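PDB 7D60: calcium homeostasis modulator protein 5 from Homo sapiens, which oligomerizes into undecameric, cone-shaped assemblies that may act as large-pore ion channels, with gating and conductance likely regulated by membrane lipids. Local coordinates for residues Val37-Pro42 and Met48-Val53; Gly29-Phe34 and Leu119-Phe124; Tyr209-Phe214 and Ser274-Ser279; Ala265-Ser270 and Leu281-Asp286. All coordinates share one frame; numbering follows the deposited sequence.

Contact 1 of 4, residues Val37-Pro42 and Met48-Val53; sequences VAFKCP and MTYGLV. With PA8 (1,2-dioctanoyl-sn-glycero-3-phosphate), chain B.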
# COMPACT_ATOMS: atom_id res chain seq x y z
N VAL A 37 -33.36 16.74 9.29
CA VAL A 37 -32.54 17.93 9.43
C VAL A 37 -33.39 19.20 9.45
O VAL A 37 -33.10 20.14 10.20
CB VAL A 37 -31.49 17.96 8.30
CG1 VAL A 37 -30.52 19.08 8.49
CG2 VAL A 37 -30.76 16.63 8.24
N ALA A 38 -34.45 19.26 8.65
CA ALA A 38 -35.21 20.50 8.50
C ALA A 38 -36.56 20.49 9.19
O ALA A 38 -37.00 21.53 9.69
CB ALA A 38 -35.41 20.80 7.01
N PHE A 39 -37.25 19.35 9.24
CA PHE A 39 -38.60 19.31 9.78
C PHE A 39 -38.54 19.27 11.30
O PHE A 39 -37.89 18.41 11.89
CB PHE A 39 -39.35 18.10 9.25
CG PHE A 39 -40.82 18.12 9.51
CD1 PHE A 39 -41.36 17.45 10.60
CD2 PHE A 39 -41.68 18.79 8.67
CE1 PHE A 39 -42.71 17.46 10.84
CE2 PHE A 39 -43.04 18.80 8.90
CZ PHE A 39 -43.55 18.14 9.99
N LYS A 40 -39.23 20.22 11.94
CA LYS A 40 -39.50 20.17 13.37
C LYS A 40 -40.85 20.83 13.61
O LYS A 40 -41.01 22.03 13.39
CB LYS A 40 -38.38 20.81 14.19
CG LYS A 40 -37.82 22.12 13.66
CD LYS A 40 -36.62 22.55 14.48
CE LYS A 40 -35.42 21.66 14.19
NZ LYS A 40 -34.93 21.82 12.79
N CYS A 41 -41.80 20.03 14.03
CA CYS A 41 -43.20 20.41 14.14
C CYS A 41 -43.39 21.42 15.27
O CYS A 41 -42.88 21.21 16.37
CB CYS A 41 -44.05 19.16 14.38
SG CYS A 41 -45.86 19.34 14.40
N PRO A 42 -44.11 22.50 15.03
CA PRO A 42 -44.51 23.39 16.12
C PRO A 42 -45.68 22.76 16.87
O PRO A 42 -46.14 21.66 16.56
CB PRO A 42 -44.92 24.66 15.39
CG PRO A 42 -45.45 24.19 14.11
CD PRO A 42 -44.68 22.95 13.75
N MET A 48 -51.64 22.40 10.92
CA MET A 48 -52.26 21.86 9.71
C MET A 48 -51.57 22.38 8.46
O MET A 48 -51.31 21.61 7.54
CB MET A 48 -53.75 22.21 9.69
CG MET A 48 -54.50 21.67 8.50
SD MET A 48 -54.55 19.88 8.43
CE MET A 48 -56.15 19.56 9.17
N THR A 49 -51.24 23.67 8.41
CA THR A 49 -50.60 24.23 7.24
C THR A 49 -49.14 23.81 7.13
O THR A 49 -48.63 23.64 6.02
CB THR A 49 -50.71 25.76 7.27
OG1 THR A 49 -52.04 26.12 7.64
CG2 THR A 49 -50.41 26.35 5.91
N TYR A 50 -48.46 23.61 8.25
CA TYR A 50 -47.03 23.32 8.21
C TYR A 50 -46.75 21.90 7.72
O TYR A 50 -45.81 21.69 6.95
CB TYR A 50 -46.43 23.53 9.59
CG TYR A 50 -44.95 23.27 9.67
CD1 TYR A 50 -44.46 22.14 10.30
CD2 TYR A 50 -44.04 24.16 9.13
CE1 TYR A 50 -43.12 21.92 10.38
CE2 TYR A 50 -42.69 23.93 9.21
CZ TYR A 50 -42.24 22.81 9.83
OH TYR A 50 -40.89 22.57 9.92
N GLY A 51 -47.54 20.92 8.16
CA GLY A 51 -47.29 19.56 7.75
C GLY A 51 -47.82 19.22 6.38
O GLY A 51 -47.32 18.29 5.74
N LEU A 52 -48.82 19.95 5.92
CA LEU A 52 -49.45 19.72 4.63
C LEU A 52 -48.73 20.45 3.50
O LEU A 52 -49.05 20.21 2.33
CB LEU A 52 -50.91 20.17 4.72
CG LEU A 52 -52.03 19.74 3.81
CD1 LEU A 52 -52.20 18.26 3.98
CD2 LEU A 52 -53.29 20.44 4.23
N VAL A 53 -47.78 21.32 3.82
CA VAL A 53 -46.92 21.95 2.83
C VAL A 53 -45.67 21.11 2.58
O VAL A 53 -45.25 20.96 1.44
CB VAL A 53 -46.58 23.39 3.30
CG1 VAL A 53 -45.31 23.91 2.68
CG2 VAL A 53 -47.70 24.33 2.94
O1 PA8 B . -31.68 22.10 11.95
O2 PA8 B . -32.65 23.99 10.70
P1 PA8 B . -31.37 23.30 11.10
O3 PA8 B . -30.51 24.26 11.89
O4 PA8 B . -30.56 22.82 9.74
C1 PA8 B . -30.99 23.33 8.51
C2 PA8 B . -30.29 22.59 7.38
C3 PA8 B . -30.81 23.14 6.05
O5 PA8 B . -31.05 22.10 5.14
C4 PA8 B . -31.41 22.54 3.86
O6 PA8 B . -31.55 23.69 3.64
C5 PA8 B . -31.63 21.54 2.72
C6 PA8 B . -32.47 22.16 1.60
C7 PA8 B . -32.20 21.53 0.24
O7 PA8 B . -28.90 22.81 7.46
C12 PA8 B . -28.12 21.72 7.87
O8 PA8 B . -28.16 21.35 9.00
C13 PA8 B . -27.17 21.04 6.89
C14 PA8 B . -27.86 20.01 6.01
C15 PA8 B . -27.85 20.41 4.53
C16 PA8 B . -28.18 19.23 3.62
C17 PA8 B . -26.95 18.39 3.27
C18 PA8 B . -26.61 18.48 1.78

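Contact 2 of 4, residues Gly29-Phe34 and Leu119-Phe124; sequences GSERLF and LLNGTF. With PA8 (1,2-dioctanoyl-sn-glycero-3-phosphate), chain P.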
# COMPACT_ATOMS: atom_id res chain seq x y z
N GLY A 29 -33.83 8.82 -0.17
CA GLY A 29 -32.74 9.53 0.47
C GLY A 29 -32.96 11.02 0.61
O GLY A 29 -32.28 11.66 1.42
N SER A 30 -33.88 11.59 -0.16
CA SER A 30 -34.21 13.00 -0.04
C SER A 30 -35.29 13.27 0.99
O SER A 30 -35.34 14.37 1.55
CB SER A 30 -34.65 13.56 -1.39
OG SER A 30 -35.07 14.91 -1.28
N GLU A 31 -36.14 12.28 1.26
CA GLU A 31 -37.15 12.44 2.30
C GLU A 31 -36.55 12.28 3.69
O GLU A 31 -37.02 12.93 4.63
CB GLU A 31 -38.27 11.43 2.09
CG GLU A 31 -39.56 11.79 2.79
CD GLU A 31 -39.66 11.18 4.18
OE1 GLU A 31 -38.93 10.21 4.45
OE2 GLU A 31 -40.45 11.69 4.99
N ARG A 32 -35.52 11.45 3.83
CA ARG A 32 -34.86 11.31 5.12
C ARG A 32 -33.99 12.51 5.45
O ARG A 32 -33.65 12.70 6.62
CB ARG A 32 -34.01 10.04 5.15
CG ARG A 32 -34.80 8.79 4.85
CD ARG A 32 -35.88 8.60 5.87
NE ARG A 32 -35.34 8.59 7.23
CZ ARG A 32 -35.89 9.21 8.26
NH1 ARG A 32 -37.01 9.90 8.10
NH2 ARG A 32 -35.32 9.14 9.45
N LEU A 33 -33.62 13.31 4.46
CA LEU A 33 -32.87 14.52 4.73
C LEU A 33 -33.78 15.67 5.14
O LEU A 33 -33.35 16.56 5.87
CB LEU A 33 -32.04 14.89 3.49
CG LEU A 33 -30.99 16.00 3.56
CD1 LEU A 33 -29.75 15.57 2.80
CD2 LEU A 33 -31.52 17.29 2.98
N PHE A 34 -35.04 15.65 4.70
CA PHE A 34 -35.97 16.71 5.07
C PHE A 34 -36.59 16.47 6.43
O PHE A 34 -36.83 17.42 7.18
CB PHE A 34 -37.07 16.84 4.02
CG PHE A 34 -36.77 17.84 2.95
CD1 PHE A 34 -36.87 19.19 3.21
CD2 PHE A 34 -36.38 17.43 1.69
CE1 PHE A 34 -36.59 20.12 2.23
CE2 PHE A 34 -36.10 18.35 0.71
CZ PHE A 34 -36.21 19.69 0.97
N LEU A 119 -45.41 9.25 3.33
CA LEU A 119 -46.46 8.69 4.17
C LEU A 119 -46.03 7.41 4.88
O LEU A 119 -46.64 7.05 5.89
CB LEU A 119 -47.71 8.41 3.34
CG LEU A 119 -48.65 9.58 3.07
CD1 LEU A 119 -49.70 9.17 2.09
CD2 LEU A 119 -49.28 10.08 4.34
N LEU A 120 -45.02 6.71 4.37
CA LEU A 120 -44.48 5.54 5.07
C LEU A 120 -43.52 5.92 6.18
O LEU A 120 -43.16 5.06 6.98
CB LEU A 120 -43.78 4.61 4.09
CG LEU A 120 -44.61 3.73 3.16
CD1 LEU A 120 -43.72 2.74 2.45
CD2 LEU A 120 -45.70 3.01 3.92
N ASN A 121 -43.07 7.17 6.22
CA ASN A 121 -42.27 7.73 7.30
C ASN A 121 -43.17 8.78 7.93
O ASN A 121 -43.16 9.94 7.53
CB ASN A 121 -40.96 8.30 6.76
CG ASN A 121 -40.21 9.14 7.77
OD1 ASN A 121 -39.44 8.62 8.58
ND2 ASN A 121 -40.43 10.45 7.73
N GLY A 122 -43.97 8.36 8.91
CA GLY A 122 -45.15 9.12 9.28
C GLY A 122 -44.97 10.37 10.12
O GLY A 122 -45.73 10.57 11.07
N THR A 123 -44.01 11.22 9.78
CA THR A 123 -43.81 12.44 10.54
C THR A 123 -44.60 13.63 10.00
O THR A 123 -45.00 14.49 10.78
CB THR A 123 -42.33 12.81 10.58
OG1 THR A 123 -41.88 13.11 9.26
CG2 THR A 123 -41.52 11.66 11.11
N PHE A 124 -44.84 13.69 8.69
CA PHE A 124 -45.58 14.81 8.14
C PHE A 124 -47.07 14.68 8.40
O PHE A 124 -47.76 15.70 8.54
CB PHE A 124 -45.35 14.95 6.63
CG PHE A 124 -43.91 15.13 6.23
CD1 PHE A 124 -43.47 14.65 5.01
CD2 PHE A 124 -43.00 15.76 7.05
CE1 PHE A 124 -42.16 14.80 4.63
CE2 PHE A 124 -41.69 15.91 6.67
CZ PHE A 124 -41.27 15.43 5.46
O1 PA8 P . -38.16 4.67 12.49
O2 PA8 P . -40.02 5.56 11.12
P1 PA8 P . -38.55 5.70 11.45
O3 PA8 P . -38.29 7.08 12.01
O4 PA8 P . -37.65 5.46 10.09
C1 PA8 P . -38.32 5.46 8.86
C2 PA8 P . -37.37 5.00 7.76
C3 PA8 P . -38.14 4.97 6.44
O5 PA8 P . -37.84 3.81 5.71
C4 PA8 P . -38.41 3.77 4.43
O6 PA8 P . -39.14 4.64 4.08
C5 PA8 P . -38.11 2.62 3.47
C6 PA8 P . -39.18 2.53 2.39
C7 PA8 P . -38.67 1.90 1.10
O7 PA8 P . -36.30 5.90 7.65
C12 PA8 P . -35.05 5.46 8.11
O8 PA8 P . -34.86 5.31 9.27
C13 PA8 P . -33.92 5.19 7.12
C14 PA8 P . -34.00 3.81 6.48
C15 PA8 P . -34.24 3.90 4.97
C16 PA8 P . -33.94 2.58 4.27
C17 PA8 P . -32.47 2.44 3.89
C18 PA8 P . -32.26 2.43 2.37

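Contact 3 of 4, residues Tyr209-Phe214 and Ser274-Ser279; sequences YLQLSF and SQQHYS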
# COMPACT_ATOMS: atom_id res chain seq x y z
N TYR A 209 -46.87 -7.27 -32.52
CA TYR A 209 -45.66 -7.15 -31.72
C TYR A 209 -44.41 -7.03 -32.58
O TYR A 209 -43.46 -6.34 -32.20
CB TYR A 209 -45.53 -8.34 -30.77
CG TYR A 209 -44.25 -8.32 -29.97
CD1 TYR A 209 -44.10 -7.45 -28.90
CD2 TYR A 209 -43.17 -9.13 -30.31
CE1 TYR A 209 -42.93 -7.41 -28.17
CE2 TYR A 209 -41.99 -9.09 -29.60
CZ TYR A 209 -41.88 -8.23 -28.53
OH TYR A 209 -40.71 -8.19 -27.80
N LEU A 210 -44.37 -7.71 -33.72
CA LEU A 210 -43.16 -7.75 -34.52
C LEU A 210 -42.95 -6.46 -35.30
O LEU A 210 -41.82 -6.00 -35.45
CB LEU A 210 -43.20 -8.96 -35.45
CG LEU A 210 -41.89 -9.68 -35.72
CD1 LEU A 210 -41.26 -10.12 -34.43
CD2 LEU A 210 -42.15 -10.87 -36.60
N GLN A 211 -44.03 -5.87 -35.81
CA GLN A 211 -43.92 -4.61 -36.53
C GLN A 211 -43.65 -3.45 -35.59
O GLN A 211 -43.02 -2.47 -35.98
CB GLN A 211 -45.19 -4.36 -37.34
CG GLN A 211 -45.00 -3.42 -38.48
CD GLN A 211 -46.24 -3.28 -39.32
OE1 GLN A 211 -47.25 -3.92 -39.06
NE2 GLN A 211 -46.17 -2.43 -40.33
N LEU A 212 -44.12 -3.54 -34.35
CA LEU A 212 -43.82 -2.52 -33.35
C LEU A 212 -42.37 -2.57 -32.90
O LEU A 212 -41.83 -1.55 -32.47
CB LEU A 212 -44.75 -2.67 -32.16
CG LEU A 212 -44.80 -1.55 -31.12
CD1 LEU A 212 -45.58 -0.38 -31.64
CD2 LEU A 212 -45.40 -2.07 -29.84
N SER A 213 -41.73 -3.73 -33.01
CA SER A 213 -40.32 -3.83 -32.65
C SER A 213 -39.42 -3.25 -33.73
O SER A 213 -38.32 -2.78 -33.42
CB SER A 213 -39.97 -5.29 -32.39
OG SER A 213 -38.66 -5.41 -31.88
N PHE A 214 -39.85 -3.29 -34.99
CA PHE A 214 -39.11 -2.63 -36.05
C PHE A 214 -39.31 -1.13 -36.02
O PHE A 214 -38.38 -0.38 -36.31
CB PHE A 214 -39.53 -3.19 -37.41
CG PHE A 214 -38.88 -2.49 -38.56
CD1 PHE A 214 -37.53 -2.66 -38.81
CD2 PHE A 214 -39.61 -1.65 -39.38
CE1 PHE A 214 -36.93 -2.01 -39.86
CE2 PHE A 214 -39.00 -0.99 -40.42
CZ PHE A 214 -37.66 -1.18 -40.66
N SER A 274 -52.79 0.98 -44.42
CA SER A 274 -52.86 0.90 -45.88
C SER A 274 -51.53 1.27 -46.52
O SER A 274 -51.01 0.54 -47.37
CB SER A 274 -53.98 1.80 -46.40
OG SER A 274 -53.80 3.13 -45.95
N GLN A 275 -50.96 2.41 -46.13
CA GLN A 275 -49.63 2.82 -46.54
C GLN A 275 -48.80 2.95 -45.27
O GLN A 275 -48.97 3.91 -44.51
CB GLN A 275 -49.66 4.15 -47.30
CG GLN A 275 -50.65 4.19 -48.44
CD GLN A 275 -51.95 4.85 -48.04
OE1 GLN A 275 -51.99 5.62 -47.08
NE2 GLN A 275 -53.02 4.56 -48.77
N GLN A 276 -47.90 2.00 -45.04
CA GLN A 276 -47.21 1.92 -43.76
C GLN A 276 -45.96 2.79 -43.80
O GLN A 276 -44.95 2.43 -44.41
CB GLN A 276 -46.89 0.47 -43.41
CG GLN A 276 -46.44 -0.41 -44.57
CD GLN A 276 -46.51 -1.88 -44.23
OE1 GLN A 276 -47.24 -2.28 -43.33
NE2 GLN A 276 -45.72 -2.68 -44.93
N HIS A 277 -46.04 3.94 -43.14
CA HIS A 277 -44.90 4.82 -42.95
C HIS A 277 -44.55 4.85 -41.47
O HIS A 277 -45.43 4.86 -40.62
CB HIS A 277 -45.21 6.23 -43.44
CG HIS A 277 -45.63 6.29 -44.87
ND1 HIS A 277 -46.87 6.75 -45.26
CD2 HIS A 277 -44.98 5.95 -46.01
CE1 HIS A 277 -46.97 6.68 -46.58
NE2 HIS A 277 -45.83 6.20 -47.05
N TYR A 278 -43.26 4.85 -41.17
CA TYR A 278 -42.79 4.71 -39.80
C TYR A 278 -42.39 6.03 -39.16
O TYR A 278 -42.01 6.04 -37.99
CB TYR A 278 -41.63 3.72 -39.75
CG TYR A 278 -42.03 2.34 -40.18
CD1 TYR A 278 -42.78 1.52 -39.35
CD2 TYR A 278 -41.68 1.86 -41.43
CE1 TYR A 278 -43.16 0.27 -39.74
CE2 TYR A 278 -42.06 0.60 -41.83
CZ TYR A 278 -42.80 -0.19 -40.98
OH TYR A 278 -43.17 -1.44 -41.39
N SER A 279 -42.46 7.14 -39.89
CA SER A 279 -42.30 8.46 -39.32
C SER A 279 -43.03 9.44 -40.22
O SER A 279 -43.56 9.07 -41.27
CB SER A 279 -40.83 8.86 -39.16
OG SER A 279 -40.16 8.85 -40.40

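Contact 4 of 4, residues Ala265-Ser270 and Leu281-Asp286; sequences ASELHS and LHRVVD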
# COMPACT_ATOMS: atom_id res chain seq x y z
N ALA A 265 -42.50 18.33 -42.33
CA ALA A 265 -41.80 17.22 -41.70
C ALA A 265 -41.82 17.29 -40.18
O ALA A 265 -41.21 16.43 -39.54
CB ALA A 265 -40.35 17.17 -42.18
N SER A 266 -42.49 18.28 -39.60
CA SER A 266 -42.56 18.44 -38.15
C SER A 266 -43.95 18.18 -37.60
O SER A 266 -44.23 18.54 -36.46
CB SER A 266 -42.10 19.84 -37.76
OG SER A 266 -40.69 19.94 -37.79
N GLU A 267 -44.82 17.55 -38.37
CA GLU A 267 -46.18 17.31 -37.91
C GLU A 267 -46.23 16.09 -36.99
O GLU A 267 -45.22 15.48 -36.65
CB GLU A 267 -47.11 17.13 -39.10
CG GLU A 267 -47.34 18.40 -39.87
CD GLU A 267 -48.31 18.22 -41.01
OE1 GLU A 267 -48.87 17.12 -41.15
OE2 GLU A 267 -48.51 19.18 -41.78
N LEU A 268 -47.44 15.74 -36.58
CA LEU A 268 -47.67 14.65 -35.64
C LEU A 268 -48.02 13.38 -36.41
O LEU A 268 -48.86 13.41 -37.31
CB LEU A 268 -48.79 15.03 -34.67
CG LEU A 268 -48.81 14.33 -33.32
CD1 LEU A 268 -47.55 14.64 -32.55
CD2 LEU A 268 -50.03 14.78 -32.55
N HIS A 269 -47.38 12.28 -36.04
CA HIS A 269 -47.43 11.05 -36.83
C HIS A 269 -48.46 10.08 -36.27
O HIS A 269 -48.42 9.73 -35.09
CB HIS A 269 -46.05 10.38 -36.86
CG HIS A 269 -46.03 9.08 -37.60
ND1 HIS A 269 -46.66 8.91 -38.82
CD2 HIS A 269 -45.47 7.89 -37.30
CE1 HIS A 269 -46.48 7.67 -39.23
NE2 HIS A 269 -45.76 7.03 -38.32
N SER A 270 -49.36 9.62 -37.14
CA SER A 270 -50.32 8.57 -36.81
C SER A 270 -50.22 7.47 -37.85
O SER A 270 -50.21 7.75 -39.05
CB SER A 270 -51.74 9.12 -36.77
OG SER A 270 -52.12 9.61 -38.04
N LEU A 281 -41.30 11.99 -41.46
CA LEU A 281 -40.29 12.25 -42.48
C LEU A 281 -40.28 11.17 -43.55
O LEU A 281 -39.97 11.46 -44.70
CB LEU A 281 -38.92 12.36 -41.83
CG LEU A 281 -37.78 12.93 -42.66
CD1 LEU A 281 -38.19 14.26 -43.23
CD2 LEU A 281 -36.56 13.09 -41.80
N HIS A 282 -40.62 9.94 -43.18
CA HIS A 282 -40.83 8.88 -44.16
C HIS A 282 -42.03 9.18 -45.05
O HIS A 282 -42.04 8.84 -46.23
CB HIS A 282 -41.00 7.55 -43.43
CG HIS A 282 -41.01 6.34 -44.31
ND1 HIS A 282 -41.38 5.10 -43.84
CD2 HIS A 282 -40.70 6.17 -45.62
CE1 HIS A 282 -41.30 4.22 -44.82
NE2 HIS A 282 -40.90 4.84 -45.91
N ARG A 283 -43.05 9.83 -44.50
CA ARG A 283 -44.28 10.05 -45.24
C ARG A 283 -44.14 11.17 -46.27
O ARG A 283 -44.66 11.05 -47.37
CB ARG A 283 -45.43 10.34 -44.28
CG ARG A 283 -46.78 10.42 -44.94
CD ARG A 283 -47.81 10.99 -44.01
NE ARG A 283 -47.41 12.31 -43.52
CZ ARG A 283 -48.08 13.42 -43.76
NH1 ARG A 283 -49.20 13.39 -44.47
NH2 ARG A 283 -47.64 14.58 -43.28
N VAL A 284 -43.44 12.25 -45.93
CA VAL A 284 -43.31 13.35 -46.88
C VAL A 284 -42.30 13.07 -47.98
O VAL A 284 -42.31 13.75 -49.01
CB VAL A 284 -42.96 14.67 -46.17
CG1 VAL A 284 -43.97 14.98 -45.10
CG2 VAL A 284 -41.57 14.62 -45.58
N VAL A 285 -41.42 12.08 -47.79
CA VAL A 285 -40.51 11.68 -48.85
C VAL A 285 -41.21 10.77 -49.85
O VAL A 285 -41.09 10.94 -51.06
CB VAL A 285 -39.26 11.03 -48.24
CG1 VAL A 285 -38.42 10.35 -49.29
CG2 VAL A 285 -38.43 12.07 -47.55
N ASP A 286 -41.99 9.81 -49.35
CA ASP A 286 -42.66 8.86 -50.23
C ASP A 286 -43.83 9.49 -50.97
O ASP A 286 -44.13 9.08 -52.10
CB ASP A 286 -43.15 7.66 -49.42
CG ASP A 286 -42.08 6.63 -49.21
OD1 ASP A 286 -41.01 6.73 -49.85
OD2 ASP A 286 -42.29 5.71 -48.39

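Contact 1 of 4, residues Val37-Pro42 and Met48-Val53
The rings of Phe39 and Tyr50 lie nearly parallel but slid apart, so they barely overlap. Their planes differ by 27° and their centroids are 5.1 Å apart. At the edge of the Phe39 ring, near its plane, is Gly51 CA. The contact is the turn, probably extracellular, between transmembrane helices S1 and S2. The loop that follows helix 15-38 packs on the first turns of helix 47-68. Phe39 CE2 meets Tyr50 CE1 at 3.5 Å. Pro42 CD approaches from the other side of the Tyr50 plane, 3.6 Å from Tyr50 CD1. Tyr50 is thus wedged between Phe39 and Pro42. Its CG lies opposite the backbone N (chi1 -179°), which sends the ring out from the helix into this gap. Its hydroxyl bonds to Gln180 of the second subunit. A leucine at Tyr50 would probably leave Gln180 of that subunit without this partner and open a gap between Phe39 and Pro42. The turn is also held by the disulfide from Cys41 to Cys127, and Phe124 and Phe54 each meet the Phe39 ring edge-to-face. A bound phosphatidic acid lies beside Val37 and Lys40. The Lys40 chain bends at its third and fourth torsions, and NZ makes a weak hydrogen bond of 3.4 Å to the lipid phosphate oxygen O1.

Contact 2 of 4, residues Gly29-Phe34 and Leu119-Phe124
The Glu31 side chain slants across that of Asn121, and the carboxylate and amide planes stand 66° apart. Asn121 ND2 gives a weak hydrogen bond to Glu31 OE2, 3.0 Å long and bent at 125°. The Glu31 chain turns sharply at its second torsion (chi2 -92°), which brings the carboxylate round to the amide. The same OE2 lies 3.6 Å from Phe124 CE1, whose ring comes from the opposite direction. Trp114 and Val117 also touch Glu31, which is buried. At the oxygen end of the amide, Arg32 NH1 comes to 2.8 Å from Asn121 OD1, but the angle is too poor for a hydrogen bond. Arg32 NH1 is also 4.1 Å from Glu31 OE1, and its positive charge is likely to favour the ionised form of the buried carboxylate. Here helix S1 faces a break in helix S3. Asn121 and Gly122 lie between helices 109-120 and 123-130, and Gly122 is the centre of an inverse gamma turn. Thr123 N bonds to Asn121 O across this turn at 2.7 Å. At this break the Asn121 side chain points toward S1. Arg32 and Asn121 both bind phosphatidic acid. The ester oxygen O7 of the lipid lies over one face of the Arg32 guanidinium, 2.9 Å from Arg32 NE. Asn121 OD1 is 3.4 Å from the lipid glycerol carbon C1. Gln176 completes this pocket, while Leu33 touches a different bound lipid.

Contact 3 of 4, residues Tyr209-Phe214 and Ser274-Ser279
Gln211 NE2 makes two weak hydrogen bonds across this buried contact. Gln211 NE2 lies 3.2 Å from Gln276 OE1 and 3.3 Å from Tyr278 OH. The second bond is the straighter, at 159°. With CG anti to the backbone N (chi1 -158°) and the chain straight beyond it, Gln211 carries its amide out to both partners. It crosses Tyr278 at about a right angle. The Gln211 amide is turned 75° from that of Gln276. One turn further along the helix, Phe214 makes a T-shaped stack with Tyr278. The edge of Phe214 points at the face of Tyr278, with centroids 5.2 Å apart. The closest atoms are Phe214 CE2 and Tyr278 CE2, at 3.7 Å. A serine in place of Tyr278 would probably leave the Phe214 edge without its ring face and Gln211 NE2 with one bond fewer. In the next shell, the other end of the Gln276 amide is fixed by Gln276 NE2 bonding to Pro257 O of the third subunit. Phe271 packs against both glutamines. Tyr278 N bonds to His282 ND1, which probably fixes the backbone from which the tyrosine springs. Ser279 is the N-cap of the last helix, its OG bonding to His282 N. Met256 and Phe259 of the third subunit pack beside Phe214 and Gln211. The contact, probably cytoplasmic, joins the N-terminal part of helix 209-246 to the loop that leads into helix 280-287.

Contact 4 of 4, residues Ala265-Ser270 and Leu281-Asp286
Glu267 OE1 and Arg283 NH2 form a long salt bridge of 3.5 Å, the polar link between the two segments. The carboxylate and guanidinium planes are 33° apart. Glu267, extended beyond CG, reaches out to the arginine. Arg283 instead bends at its third torsion (chi3 57°), which turns the guanidinium toward the carboxylate. Lys86 also touches Glu267. This contact lies in the C-terminal region, which is probably cytoplasmic. The loop that follows helix 259-264 runs beside the last helix, 280-287, which folds back toward it. Their backbones come closest at Ala265 and Leu281, and the packing here is apolar. Ala265 CB lies 3.8 Å from Leu281 CD1 and 4.4 Å from Val284 CG2. A single methyl group thus touches two side chains of the helix. Phe245 of the third subunit packs on both Ala265 and Leu281, which adds a neighbouring chain to this apolar patch. Further along the helix, Asp286 OD1 forms a salt bridge with Arg240 NH2 of that same subunit.

Following the chain from the N terminus, contact 2 opens first on helix 15-38. Contact 1 opens at the end of the same helix and soon closes on helix 47-68, so it is nested inside the long loop that contact 2 closes on S3. The two touch, also through a probable hydrogen bond from Phe39 N to Phe34 O, and together they tie S1, S2 and S3 at the extracellular end. Contacts 3 and 4 come after both of these along the chain, on the other side of the chain's centre. Contact 3 opens on helix 209-246. Contact 4 opens before contact 3 closes, so the two cross. They tie helix 209-246, the loop after helix 259-264 and helix 280-287 together, beside the third subunit.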